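PDB 1IV3: 2-C-methyl-D-erythritol 2,4-cyclodiphosphate synthase from Thermus thermophilus, which catalyses the conversion of 4-diphosphocytidyl-2-C-methyl-D-erythritol 2-phosphate to 2-C-methyl-D-erythritol 2,4-cyclodiphosphate with release of CMP, a step of non-mevalonate isoprenoid synthesis. Local coordinates for residues A[95-100]-A[128-133]; A[19-24]-A[110-115]; A[41-46]-A[144-149]; A[89-94]-A[120-125]. The protein carries 3 engineered substitutions. All coordinates share one frame; numbering follows the deposited sequence.

Contact 1: residues A[95-100]-A[128-133]; sequences SLVLTL and GLTFKT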
loop_
_atom_site.group_PDB
_atom_site.type_symbol
_atom_site.label_atom_id
_atom_site.label_comp_id
_atom_site.label_asym_id
_atom_site.label_seq_id
_atom_site.Cartn_x
_atom_site.Cartn_y
_atom_site.Cartn_z
ATOM N N SER A 95 -7.041 -8.090 3.618
ATOM C CA SER A 95 -7.573 -6.738 3.649
ATOM C C SER A 95 -7.127 -6.053 2.373
ATOM O O SER A 95 -5.915 -6.004 2.143
ATOM C CB SER A 95 -7.051 -5.978 4.875
ATOM O OG SER A 95 -7.625 -4.673 4.892
ATOM N N LEU A 96 -8.071 -5.577 1.560
ATOM C CA LEU A 96 -7.607 -4.976 0.307
ATOM C C LEU A 96 -8.479 -3.807 -0.120
ATOM O O LEU A 96 -9.627 -3.717 0.299
ATOM C CB LEU A 96 -7.595 -6.007 -0.817
ATOM C CG LEU A 96 -8.968 -6.499 -1.271
ATOM C CD1 LEU A 96 -8.888 -7.166 -2.640
ATOM C CD2 LEU A 96 -9.533 -7.498 -0.267
ATOM N N VAL A 97 -7.862 -2.975 -0.961
ATOM C CA VAL A 97 -8.554 -1.814 -1.498
ATOM C C VAL A 97 -8.603 -1.922 -3.020
ATOM O O VAL A 97 -7.581 -2.168 -3.659
ATOM C CB VAL A 97 -7.825 -0.506 -1.161
ATOM C CG1 VAL A 97 -8.581 0.714 -1.641
ATOM C CG2 VAL A 97 -7.601 -0.420 0.355
ATOM N N LEU A 98 -9.802 -1.714 -3.543
ATOM C CA LEU A 98 -10.004 -1.589 -4.969
ATOM C C LEU A 98 -10.308 -0.127 -5.313
ATOM O O LEU A 98 -11.191 0.462 -4.686
ATOM C CB LEU A 98 -11.159 -2.443 -5.453
ATOM C CG LEU A 98 -11.099 -3.896 -5.002
ATOM C CD1 LEU A 98 -12.223 -4.668 -5.698
ATOM C CD2 LEU A 98 -9.743 -4.515 -5.294
ATOM N N THR A 99 -9.560 0.355 -6.303
ATOM C CA THR A 99 -9.696 1.741 -6.735
ATOM C C THR A 99 -10.033 1.800 -8.211
ATOM O O THR A 99 -9.330 1.228 -9.051
ATOM C CB THR A 99 -8.387 2.510 -6.468
ATOM O OG1 THR A 99 -8.059 2.420 -5.075
ATOM C CG2 THR A 99 -8.557 3.975 -6.799
ATOM N N LEU A 100 -11.126 2.474 -8.527
ATOM C CA LEU A 100 -11.534 2.695 -9.920
ATOM C C LEU A 100 -12.648 3.741 -9.945
ATOM O O LEU A 100 -13.432 3.844 -8.992
ATOM C CB LEU A 100 -11.963 1.396 -10.591
ATOM C CG LEU A 100 -13.327 0.799 -10.245
ATOM C CD1 LEU A 100 -13.584 -0.487 -11.032
ATOM C CD2 LEU A 100 -13.447 0.524 -8.761
ATOM N N GLY A 128 -11.510 -7.967 4.512
ATOM C CA GLY A 128 -11.643 -6.520 4.622
ATOM C C GLY A 128 -11.553 -5.894 3.238
ATOM O O GLY A 128 -10.453 -5.638 2.775
ATOM N N LEU A 129 -12.685 -5.683 2.589
ATOM C CA LEU A 129 -12.722 -5.145 1.240
ATOM C C LEU A 129 -13.203 -3.702 1.296
ATOM O O LEU A 129 -14.289 -3.479 1.846
ATOM C CB LEU A 129 -13.648 -6.026 0.395
ATOM C CG LEU A 129 -13.955 -5.512 -1.014
ATOM C CD1 LEU A 129 -12.691 -5.305 -1.834
ATOM C CD2 LEU A 129 -14.894 -6.488 -1.743
ATOM N N THR A 130 -12.433 -2.731 0.798
ATOM C CA THR A 130 -12.951 -1.362 0.745
ATOM C C THR A 130 -12.821 -0.855 -0.689
ATOM O O THR A 130 -11.967 -1.351 -1.427
ATOM C CB THR A 130 -12.203 -0.389 1.678
ATOM O OG1 THR A 130 -10.809 -0.378 1.325
ATOM C CG2 THR A 130 -12.284 -0.861 3.117
ATOM N N PHE A 131 -13.642 0.127 -1.061
ATOM C CA PHE A 131 -13.743 0.642 -2.416
ATOM C C PHE A 131 -13.434 2.132 -2.451
ATOM O O PHE A 131 -13.901 2.841 -1.549
ATOM C CB PHE A 131 -15.169 0.453 -2.966
ATOM C CG PHE A 131 -15.705 -0.958 -2.929
ATOM C CD1 PHE A 131 -14.935 -2.060 -3.230
ATOM C CD2 PHE A 131 -17.033 -1.169 -2.573
ATOM C CE1 PHE A 131 -15.490 -3.323 -3.188
ATOM C CE2 PHE A 131 -17.590 -2.418 -2.531
ATOM C CZ PHE A 131 -16.813 -3.526 -2.842
ATOM N N LYS A 132 -12.691 2.537 -3.460
ATOM C CA LYS A 132 -12.336 3.925 -3.660
ATOM C C LYS A 132 -12.421 4.252 -5.155
ATOM O O LYS A 132 -12.333 3.380 -6.012
ATOM C CB LYS A 132 -10.921 4.269 -3.197
ATOM C CG LYS A 132 -10.597 3.879 -1.777
ATOM C CD LYS A 132 -11.269 4.748 -0.733
ATOM C CE LYS A 132 -11.027 6.232 -0.970
ATOM N NZ LYS A 132 -11.741 7.040 0.065
ATOM N N THR A 133 -12.559 5.557 -5.409
ATOM C CA THR A 133 -12.338 6.062 -6.753
ATOM C C THR A 133 -10.993 6.795 -6.753
ATOM O O THR A 133 -10.485 7.073 -5.669
ATOM C CB THR A 133 -13.391 7.061 -7.243
ATOM O OG1 THR A 133 -13.078 8.325 -6.629
ATOM C CG2 THR A 133 -14.779 6.667 -6.787
HETATM O O HOH W 1 -9.427 -2.475 2.784
#
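L98 and L129 meet diagonally on one face of two parallel strands, two residues out of register, while V97, T130 and K132 meet on the other. CD1 of L129 touches CG of L98 at 3.8 Å and also reaches CG of L96, so one methyl spans two leucines of strand 91-99. The second torsion of L129 (chi2 58°) directs this CD1 toward that strand. L98 CD1 approaches the F131 ring obliquely, 4.3 Å from CE1. On the opposite face the V97 methyl CG2 lies against T130 OG1 at 3.4 Å, and CG1 of the same valine meets K132 CG at 3.8 Å. The lysine chain, bent at chi2 and chi3, then carries NZ away to D8 of the second subunit. Between these two layers of side chains the backbones run in register, their axes 4.7 Å apart and 17° from parallel, joined by five hydrogen bonds, from L96 N to G128 O (2.7 Å) at one end to L100 N to K132 O at the other. A water bonded to T130 OG1 also bonds L96 O. L100 of one segment and F131, K132 and T133 of the other belong to the substrate-binding site. The strands are the two of a beta-alpha-beta unit. Helix 109-120 packs on L129 and F131, helix 39-50 on L96 and L98, strand 141-150 flanks 91-99 on its other edge, and the second subunit packs on the V97 and T130 face.

Contact 2: residues A[19-24]-A[110-115]; sequences YLCGLL and KALVDS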
loop_
_atom_site.group_PDB
_atom_site.type_symbol
_atom_site.label_atom_id
_atom_site.label_comp_id
_atom_site.label_asym_id
_atom_site.label_seq_id
_atom_site.Cartn_x
_atom_site.Cartn_y
_atom_site.Cartn_z
ATOM N N TYR A 19 -14.006 -8.114 -14.470
ATOM C CA TYR A 19 -13.971 -9.160 -13.462
ATOM C C TYR A 19 -13.293 -8.673 -12.194
ATOM O O TYR A 19 -12.191 -8.112 -12.288
ATOM C CB TYR A 19 -13.182 -10.386 -13.972
ATOM C CG TYR A 19 -13.923 -11.007 -15.135
ATOM C CD1 TYR A 19 -15.027 -11.794 -14.818
ATOM C CD2 TYR A 19 -13.539 -10.815 -16.447
ATOM C CE1 TYR A 19 -15.751 -12.394 -15.828
ATOM C CE2 TYR A 19 -14.268 -11.416 -17.482
ATOM C CZ TYR A 19 -15.363 -12.192 -17.136
ATOM O OH TYR A 19 -16.119 -12.816 -18.108
ATOM N N LEU A 20 -13.924 -8.903 -11.037
ATOM C CA LEU A 20 -13.309 -8.460 -9.780
ATOM C C LEU A 20 -13.678 -9.452 -8.690
ATOM O O LEU A 20 -14.839 -9.840 -8.563
ATOM C CB LEU A 20 -13.715 -7.045 -9.370
ATOM C CG LEU A 20 -13.038 -5.903 -10.132
ATOM C CD1 LEU A 20 -13.709 -4.563 -9.837
ATOM C CD2 LEU A 20 -11.555 -5.798 -9.814
ATOM N N CYS A 21 -12.660 -9.872 -7.944
ATOM C CA CYS A 21 -12.926 -10.818 -6.871
ATOM C C CYS A 21 -13.544 -12.119 -7.364
ATOM O O CYS A 21 -14.226 -12.806 -6.604
ATOM C CB CYS A 21 -13.876 -10.191 -5.831
ATOM S SG CYS A 21 -13.147 -8.769 -4.970
ATOM N N GLY A 22 -13.304 -12.458 -8.620
ATOM C CA GLY A 22 -13.743 -13.713 -9.202
ATOM C C GLY A 22 -15.092 -13.579 -9.869
ATOM O O GLY A 22 -15.533 -14.562 -10.474
ATOM N N LEU A 23 -15.736 -12.416 -9.781
ATOM C CA LEU A 23 -17.051 -12.255 -10.396
ATOM C C LEU A 23 -17.086 -11.334 -11.608
ATOM O O LEU A 23 -16.315 -10.365 -11.716
ATOM C CB LEU A 23 -17.996 -11.613 -9.380
ATOM C CG LEU A 23 -18.077 -12.253 -8.000
ATOM C CD1 LEU A 23 -19.108 -11.495 -7.165
ATOM C CD2 LEU A 23 -18.398 -13.739 -8.114
ATOM N N LEU A 24 -18.040 -11.615 -12.496
ATOM C CA LEU A 24 -18.392 -10.680 -13.560
ATOM C C LEU A 24 -19.122 -9.457 -13.012
ATOM O O LEU A 24 -20.160 -9.553 -12.376
ATOM C CB LEU A 24 -19.259 -11.391 -14.608
ATOM C CG LEU A 24 -19.019 -11.027 -16.076
ATOM C CD1 LEU A 24 -20.264 -11.330 -16.904
ATOM C CD2 LEU A 24 -18.605 -9.584 -16.263
ATOM N N LYS A 110 -21.891 -7.162 -1.251
ATOM C CA LYS A 110 -22.165 -8.461 -0.632
ATOM C C LYS A 110 -21.611 -9.601 -1.487
ATOM O O LYS A 110 -20.926 -10.496 -0.972
ATOM C CB LYS A 110 -23.667 -8.655 -0.419
ATOM C CG LYS A 110 -23.953 -9.954 0.317
ATOM C CD LYS A 110 -25.444 -10.198 0.527
ATOM C CE LYS A 110 -25.688 -11.700 0.683
ATOM N NZ LYS A 110 -24.839 -12.287 1.759
ATOM N N ALA A 111 -21.921 -9.547 -2.781
ATOM C CA ALA A 111 -21.456 -10.610 -3.671
ATOM C C ALA A 111 -19.931 -10.687 -3.692
ATOM O O ALA A 111 -19.349 -11.764 -3.659
ATOM C CB ALA A 111 -21.973 -10.369 -5.079
ATOM N N LEU A 112 -19.249 -9.550 -3.779
ATOM C CA LEU A 112 -17.780 -9.541 -3.837
ATOM C C LEU A 112 -17.160 -10.125 -2.578
ATOM O O LEU A 112 -16.279 -10.998 -2.582
ATOM C CB LEU A 112 -17.307 -8.103 -4.035
ATOM C CG LEU A 112 -17.621 -7.539 -5.425
ATOM C CD1 LEU A 112 -17.494 -6.021 -5.517
ATOM C CD2 LEU A 112 -16.685 -8.243 -6.401
ATOM N N VAL A 113 -17.656 -9.632 -1.436
ATOM C CA VAL A 113 -17.146 -10.174 -0.172
ATOM C C VAL A 113 -17.463 -11.653 -0.019
ATOM O O VAL A 113 -16.646 -12.456 0.441
ATOM C CB VAL A 113 -17.704 -9.397 1.025
ATOM C CG1 VAL A 113 -17.318 -10.061 2.336
ATOM C CG2 VAL A 113 -17.183 -7.962 0.921
ATOM N N ASP A 114 -18.670 -12.049 -0.406
ATOM C CA ASP A 114 -19.018 -13.465 -0.303
ATOM C C ASP A 114 -18.066 -14.304 -1.150
ATOM O O ASP A 114 -17.692 -15.390 -0.779
ATOM C CB ASP A 114 -20.433 -13.709 -0.812
ATOM C CG ASP A 114 -21.513 -13.295 0.173
ATOM O OD1 ASP A 114 -21.191 -12.935 1.321
ATOM O OD2 ASP A 114 -22.683 -13.372 -0.260
ATOM N N SER A 115 -17.713 -13.794 -2.324
ATOM C CA SER A 115 -16.851 -14.573 -3.228
ATOM C C SER A 115 -15.485 -14.702 -2.597
ATOM O O SER A 115 -14.883 -15.766 -2.519
ATOM C CB SER A 115 -16.843 -13.892 -4.593
ATOM O OG SER A 115 -16.006 -14.537 -5.521
#
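The CD2 methyl of L112 fills the angle between the hairpin turn and the helix. It touches C21 CB at 3.5 Å, tighter than usual van der Waals contact, with the sulfur a little farther off, and it lies 3.3 Å from L20 O. L23 comes in alongside: its CD1 rests 3.7 Å from A111 CB and close to the A111 carbonyl, and reaches toward the same L112 methyl. Chi1 of L23 (-51°) sets CG anti to the carbonyl carbon; from there CD1 lies on A111 and CD2 on S115, 3.6 Å from OG. The polar edge begins there. S115 OG, anti to its own backbone N (chi1 178°), donates to C21 O at 2.7 Å, nearly in line with the carbonyl. That oxygen belongs to the central peptide of a type I' turn from L20 to L23, which joins strands 18-20 and 23-25. The N-H of the same peptide, G22 N, is bonded to OD2 of D38, and C21 N to OD1. The helix surface thus meets the hairpin through methyl groups, with one buried hydroxyl-to-carbonyl hydrogen bond between the two segments. That bond satisfies the C21 oxygen at an otherwise apolar surface. Since S115 holds the oxygen of the turn's middle peptide and D38 its nitrogen, that flat group is gripped at both ends, which should restrict its rotation.

Contact 3: residues A[41-46]-A[144-149]; sequences MHALTD and ARAVVL. Engineered in segment 41-46: M41 (natural residue Leu). With MG (magnesium ion), chain G.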
loop_
_atom_site.group_PDB
_atom_site.type_symbol
_atom_site.label_atom_id
_atom_site.label_comp_id
_atom_site.label_asym_id
_atom_site.label_seq_id
_atom_site.Cartn_x
_atom_site.Cartn_y
_atom_site.Cartn_z
ATOM N N MET A 41 -8.058 -10.412 -7.537
ATOM C CA MET A 41 -7.458 -11.740 -7.513
ATOM C C MET A 41 -5.943 -11.642 -7.663
ATOM O O MET A 41 -5.194 -12.323 -6.961
ATOM C CB MET A 41 -7.991 -12.638 -8.629
ATOM C CG MET A 41 -9.391 -13.189 -8.472
ATOM S SD MET A 41 -9.616 -14.457 -7.204
ATOM C CE MET A 41 -10.307 -13.524 -5.895
ATOM N N HIS A 42 -5.447 -10.810 -8.583
ATOM C CA HIS A 42 -3.996 -10.784 -8.795
ATOM C C HIS A 42 -3.235 -10.251 -7.583
ATOM O O HIS A 42 -2.218 -10.830 -7.199
ATOM C CB HIS A 42 -3.642 -9.926 -10.008
ATOM C CG HIS A 42 -4.068 -10.587 -11.274
ATOM N ND1 HIS A 42 -3.915 -10.032 -12.515
ATOM C CD2 HIS A 42 -4.653 -11.804 -11.461
ATOM C CE1 HIS A 42 -4.385 -10.863 -13.436
ATOM N NE2 HIS A 42 -4.841 -11.944 -12.819
ATOM N N ALA A 43 -3.781 -9.188 -7.002
ATOM C CA ALA A 43 -3.079 -8.618 -5.837
ATOM C C ALA A 43 -3.103 -9.563 -4.644
ATOM O O ALA A 43 -2.121 -9.663 -3.906
ATOM C CB ALA A 43 -3.700 -7.274 -5.469
ATOM N N LEU A 44 -4.219 -10.272 -4.424
ATOM C CA LEU A 44 -4.293 -11.253 -3.338
ATOM C C LEU A 44 -3.320 -12.393 -3.591
ATOM O O LEU A 44 -2.662 -12.894 -2.680
ATOM C CB LEU A 44 -5.724 -11.818 -3.204
ATOM C CG LEU A 44 -6.731 -10.820 -2.625
ATOM C CD1 LEU A 44 -8.174 -11.262 -2.828
ATOM C CD2 LEU A 44 -6.420 -10.598 -1.146
ATOM N N THR A 45 -3.225 -12.815 -4.856
ATOM C CA THR A 45 -2.348 -13.954 -5.175
ATOM C C THR A 45 -0.881 -13.577 -4.940
ATOM O O THR A 45 -0.096 -14.313 -4.319
ATOM C CB THR A 45 -2.554 -14.407 -6.627
ATOM O OG1 THR A 45 -3.917 -14.792 -6.870
ATOM C CG2 THR A 45 -1.725 -15.658 -6.926
ATOM N N ASP A 46 -0.499 -12.401 -5.447
ATOM C CA ASP A 46 0.859 -11.918 -5.190
ATOM C C ASP A 46 1.118 -11.780 -3.686
ATOM O O ASP A 46 2.205 -12.112 -3.211
ATOM C CB ASP A 46 1.136 -10.588 -5.884
ATOM C CG ASP A 46 1.651 -10.713 -7.307
ATOM O OD1 ASP A 46 1.984 -11.846 -7.722
ATOM O OD2 ASP A 46 1.757 -9.687 -8.018
ATOM N N ALA A 144 -5.634 -2.498 -7.413
ATOM C CA ALA A 144 -5.903 -3.225 -6.179
ATOM C C ALA A 144 -4.622 -3.254 -5.361
ATOM O O ALA A 144 -3.558 -3.419 -5.960
ATOM C CB ALA A 144 -6.364 -4.657 -6.426
ATOM N N ARG A 145 -4.742 -3.120 -4.045
ATOM C CA ARG A 145 -3.608 -3.375 -3.154
ATOM C C ARG A 145 -4.119 -4.196 -1.988
ATOM O O ARG A 145 -5.222 -3.917 -1.491
ATOM C CB ARG A 145 -2.955 -2.070 -2.690
ATOM C CG ARG A 145 -2.548 -1.175 -3.862
ATOM C CD ARG A 145 -1.750 0.040 -3.380
ATOM N NE ARG A 145 -1.160 0.706 -4.553
ATOM C CZ ARG A 145 -1.873 1.606 -5.221
ATOM N NH1 ARG A 145 -3.097 1.897 -4.802
ATOM N NH2 ARG A 145 -1.345 2.202 -6.278
ATOM N N ALA A 146 -3.343 -5.213 -1.608
ATOM C CA ALA A 146 -3.808 -6.191 -0.644
ATOM C C ALA A 146 -2.738 -6.541 0.393
ATOM O O ALA A 146 -1.580 -6.650 -0.008
ATOM C CB ALA A 146 -4.235 -7.503 -1.314
ATOM N N VAL A 147 -3.173 -6.736 1.638
ATOM C CA VAL A 147 -2.292 -7.312 2.673
ATOM C C VAL A 147 -2.930 -8.608 3.151
ATOM O O VAL A 147 -4.156 -8.663 3.370
ATOM C CB VAL A 147 -2.078 -6.361 3.862
ATOM C CG1 VAL A 147 -1.042 -6.854 4.843
ATOM C CG2 VAL A 147 -1.633 -4.985 3.363
ATOM N N VAL A 148 -2.136 -9.648 3.307
ATOM C CA VAL A 148 -2.701 -10.870 3.900
ATOM C C VAL A 148 -1.924 -11.182 5.175
ATOM O O VAL A 148 -0.742 -10.826 5.350
ATOM C CB VAL A 148 -2.655 -12.085 2.955
ATOM C CG1 VAL A 148 -3.538 -11.880 1.735
ATOM C CG2 VAL A 148 -1.215 -12.353 2.543
ATOM N N LEU A 149 -2.626 -11.860 6.077
ATOM C CA LEU A 149 -2.003 -12.246 7.348
ATOM C C LEU A 149 -2.187 -13.750 7.507
ATOM O O LEU A 149 -3.302 -14.231 7.259
ATOM C CB LEU A 149 -2.652 -11.452 8.466
ATOM C CG LEU A 149 -2.149 -11.639 9.893
ATOM C CD1 LEU A 149 -0.713 -11.161 10.020
ATOM C CD2 LEU A 149 -3.084 -10.913 10.864
HETATM MG MG MG G . -3.375 -8.234 -13.083
HETATM O O HOH W 2 -1.291 -8.699 -14.021
#
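A43 and L44 bring helix 41-46 down on strand 144-149, the axes 7.2 Å apart at closest approach and the two N-to-C directions 33° from each other. The CA atoms of L44 and A146 come within 5.8 Å, a short spacing that the alanines make possible. CB of A43 meets CB of A144 at 3.9 Å, and A146 CB sits under the next part of the helix, 4.0 Å from A43 O. L44 reaches farther along the strand: its CD2 touches A146 CB at 3.8 Å and approaches V148 CG1. The imidazole of H42 lies off the strand and binds the magnesium ion through ND1 at 2.0 Å, a site completed by D8, H10 and a water. Its NE2 is hydrogen-bonded to S73 OG, so both ring nitrogens are held and the imidazole is fixed in rotation. Within the helix M41 O, on an engineered residue, accepts from T45 N and T45 OG1, which reach it from opposite faces of its plane. No hydrogen bond joins helix to strand: the interface is a close fit of methyl groups, while H42, one residue before A43, carries the metal ligand.

Contact 4: residues A[89-94]-A[120-125]; sequences AKLLQA and MRLPQD. Engineered in segment 120-125: M120 (natural residue Leu).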
loop_
_atom_site.group_PDB
_atom_site.type_symbol
_atom_site.label_atom_id
_atom_site.label_comp_id
_atom_site.label_asym_id
_atom_site.label_seq_id
_atom_site.Cartn_x
_atom_site.Cartn_y
_atom_site.Cartn_z
ATOM N N ALA A 89 1.245 -22.886 6.068
ATOM C CA ALA A 89 0.500 -21.665 6.382
ATOM C C ALA A 89 -0.969 -21.912 6.666
ATOM O O ALA A 89 -1.606 -22.817 6.112
ATOM C CB ALA A 89 0.636 -20.743 5.177
ATOM N N LYS A 90 -1.532 -21.092 7.547
ATOM C CA LYS A 90 -2.956 -21.008 7.789
ATOM C C LYS A 90 -3.379 -19.555 7.496
ATOM O O LYS A 90 -3.108 -18.665 8.299
ATOM C CB LYS A 90 -3.393 -21.308 9.214
ATOM C CG LYS A 90 -3.832 -22.707 9.538
ATOM C CD LYS A 90 -2.880 -23.796 9.086
ATOM C CE LYS A 90 -3.573 -25.158 9.104
ATOM N NZ LYS A 90 -2.660 -26.230 9.587
ATOM N N LEU A 91 -4.019 -19.329 6.362
ATOM C CA LEU A 91 -4.473 -17.959 6.110
ATOM C C LEU A 91 -5.409 -17.507 7.216
ATOM O O LEU A 91 -6.287 -18.272 7.619
ATOM C CB LEU A 91 -5.158 -17.922 4.752
ATOM C CG LEU A 91 -5.572 -16.575 4.178
ATOM C CD1 LEU A 91 -4.461 -15.524 4.228
ATOM C CD2 LEU A 91 -6.032 -16.815 2.734
ATOM N N LEU A 92 -5.233 -16.289 7.720
ATOM C CA LEU A 92 -6.073 -15.724 8.764
ATOM C C LEU A 92 -6.924 -14.552 8.307
ATOM O O LEU A 92 -8.056 -14.377 8.740
ATOM C CB LEU A 92 -5.231 -15.228 9.960
ATOM C CG LEU A 92 -6.073 -14.595 11.076
ATOM C CD1 LEU A 92 -7.080 -15.562 11.678
ATOM C CD2 LEU A 92 -5.171 -14.059 12.180
ATOM N N GLN A 93 -6.347 -13.705 7.432
ATOM C CA GLN A 93 -7.077 -12.484 7.098
ATOM C C GLN A 93 -6.651 -11.908 5.763
ATOM O O GLN A 93 -5.450 -12.059 5.447
ATOM C CB GLN A 93 -6.808 -11.419 8.188
ATOM C CG GLN A 93 -7.728 -10.206 8.031
ATOM C CD GLN A 93 -7.902 -9.388 9.305
ATOM O OE1 GLN A 93 -8.863 -8.608 9.438
ATOM N NE2 GLN A 93 -6.940 -9.568 10.201
ATOM N N ALA A 94 -7.561 -11.265 5.030
ATOM C CA ALA A 94 -7.141 -10.519 3.838
ATOM C C ALA A 94 -7.813 -9.149 3.875
ATOM O O ALA A 94 -9.008 -9.073 4.134
ATOM C CB ALA A 94 -7.466 -11.264 2.544
ATOM N N MET A 120 -11.267 -17.974 -0.348
ATOM C CA MET A 120 -10.120 -18.009 0.551
ATOM C C MET A 120 -10.467 -18.766 1.821
ATOM O O MET A 120 -9.630 -18.934 2.704
ATOM C CB MET A 120 -9.650 -16.564 0.823
ATOM C CG MET A 120 -8.630 -16.056 -0.187
ATOM S SD MET A 120 -8.057 -14.346 0.068
ATOM C CE MET A 120 -9.531 -13.516 0.250
ATOM N N ARG A 121 -11.718 -19.225 1.892
ATOM C CA ARG A 121 -12.226 -19.965 3.035
ATOM C C ARG A 121 -11.996 -19.178 4.319
ATOM O O ARG A 121 -11.493 -19.697 5.326
ATOM C CB ARG A 121 -11.554 -21.341 3.127
ATOM C CG ARG A 121 -11.814 -22.200 1.880
ATOM C CD ARG A 121 -11.395 -23.641 2.227
ATOM N NE ARG A 121 -9.939 -23.761 2.143
ATOM C CZ ARG A 121 -9.071 -23.498 3.112
ATOM N NH1 ARG A 121 -9.458 -23.071 4.307
ATOM N NH2 ARG A 121 -7.768 -23.655 2.898
ATOM N N LEU A 122 -12.377 -17.896 4.276
ATOM C CA LEU A 122 -12.218 -17.100 5.489
ATOM C C LEU A 122 -13.580 -16.594 5.934
ATOM O O LEU A 122 -14.445 -16.356 5.090
ATOM C CB LEU A 122 -11.304 -15.903 5.222
ATOM C CG LEU A 122 -9.801 -16.119 5.105
ATOM C CD1 LEU A 122 -9.132 -14.781 4.755
ATOM C CD2 LEU A 122 -9.219 -16.708 6.377
ATOM N N PRO A 123 -13.787 -16.387 7.226
ATOM C CA PRO A 123 -15.082 -15.855 7.659
ATOM C C PRO A 123 -15.240 -14.434 7.146
ATOM O O PRO A 123 -14.230 -13.802 6.853
ATOM C CB PRO A 123 -14.964 -15.863 9.187
ATOM C CG PRO A 123 -13.491 -15.813 9.444
ATOM C CD PRO A 123 -12.858 -16.620 8.333
ATOM N N GLN A 124 -16.464 -13.927 7.066
ATOM C CA GLN A 124 -16.700 -12.606 6.491
ATOM C C GLN A 124 -16.019 -11.485 7.258
ATOM O O GLN A 124 -15.604 -10.495 6.634
ATOM C CB GLN A 124 -18.222 -12.358 6.374
ATOM C CG GLN A 124 -18.910 -13.431 5.550
ATOM C CD GLN A 124 -19.585 -12.969 4.279
ATOM O OE1 GLN A 124 -19.944 -11.807 4.134
ATOM N NE2 GLN A 124 -19.796 -13.878 3.331
ATOM N N ASP A 125 -15.858 -11.614 8.574
ATOM C CA ASP A 125 -15.215 -10.517 9.312
ATOM C C ASP A 125 -13.698 -10.481 9.150
ATOM O O ASP A 125 -12.973 -9.588 9.601
ATOM C CB ASP A 125 -15.590 -10.668 10.796
ATOM C CG ASP A 125 -14.913 -11.921 11.339
ATOM O OD1 ASP A 125 -13.823 -11.817 11.932
ATOM O OD2 ASP A 125 -15.491 -13.005 11.122
#
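The flat groups at the centre are the peptides L91-L92 and L92-Q93, and one methyl of L122, CD2, lies above a face of each, 3.5 Å from L91 O and 3.5 Å from L92 O. At the edge of the first, L92 N is bonded to L149 O; the oxygen of the peptide that follows the second, Q93 O, takes L149 N. L92 and Q93 both stand opposite that one residue, a classic beta bulge. The other methyl of L122, CD1, rests against the backbone farther along, 3.9 Å from Q93 CA and from A94 N. It also meets L91 CG at 4.0 Å, where the two leucine side chains cross at about a right angle. L91 turns CG anti to its backbone N (chi1 -173°), and its CD2 lies on CG of M120, an engineered residue. The methionine chain is bent at its last torsion (chi3 -49°), which sets CE against A94 CB at 3.8 Å, with SD also close to that methyl. No hydrogen bond links the two segments. The backbone turns at R121, which has positive phi just after helix 109-120, and L122 follows with its side chain directed at the strand. Farther out, D125 pairs with R2 of the second subunit. Inward, L44 of helix 39-50 packs on both A94 and M120, and V148 and L150 of strand 141-150 on L91. I127 touches M120 and L122, so the contact joins the start of strand 91-99 to the loop leading from helix 109-120 into strand 127-132.

From the N terminus, contact 2 opens first, its hairpin at 19-24 returning to helix 109-120 after 85 intervening residues. Contact 3 opens at 41-46 and closes last, at 144-149, so it crosses contact 2 and encloses contacts 1 and 4. Those two start on consecutive pieces of strand 91-99 and cross each other: 89-94 closes on the loop 120-125 before 95-100 closes on strand 127-132. Contact 2 crosses both, since 110-115 lies between their halves. Strand 91-99 is the common element, pairing with 127-132 on one edge and 141-150 on the other, and L112 and L129 join contact 2 to the sheet of contact 1.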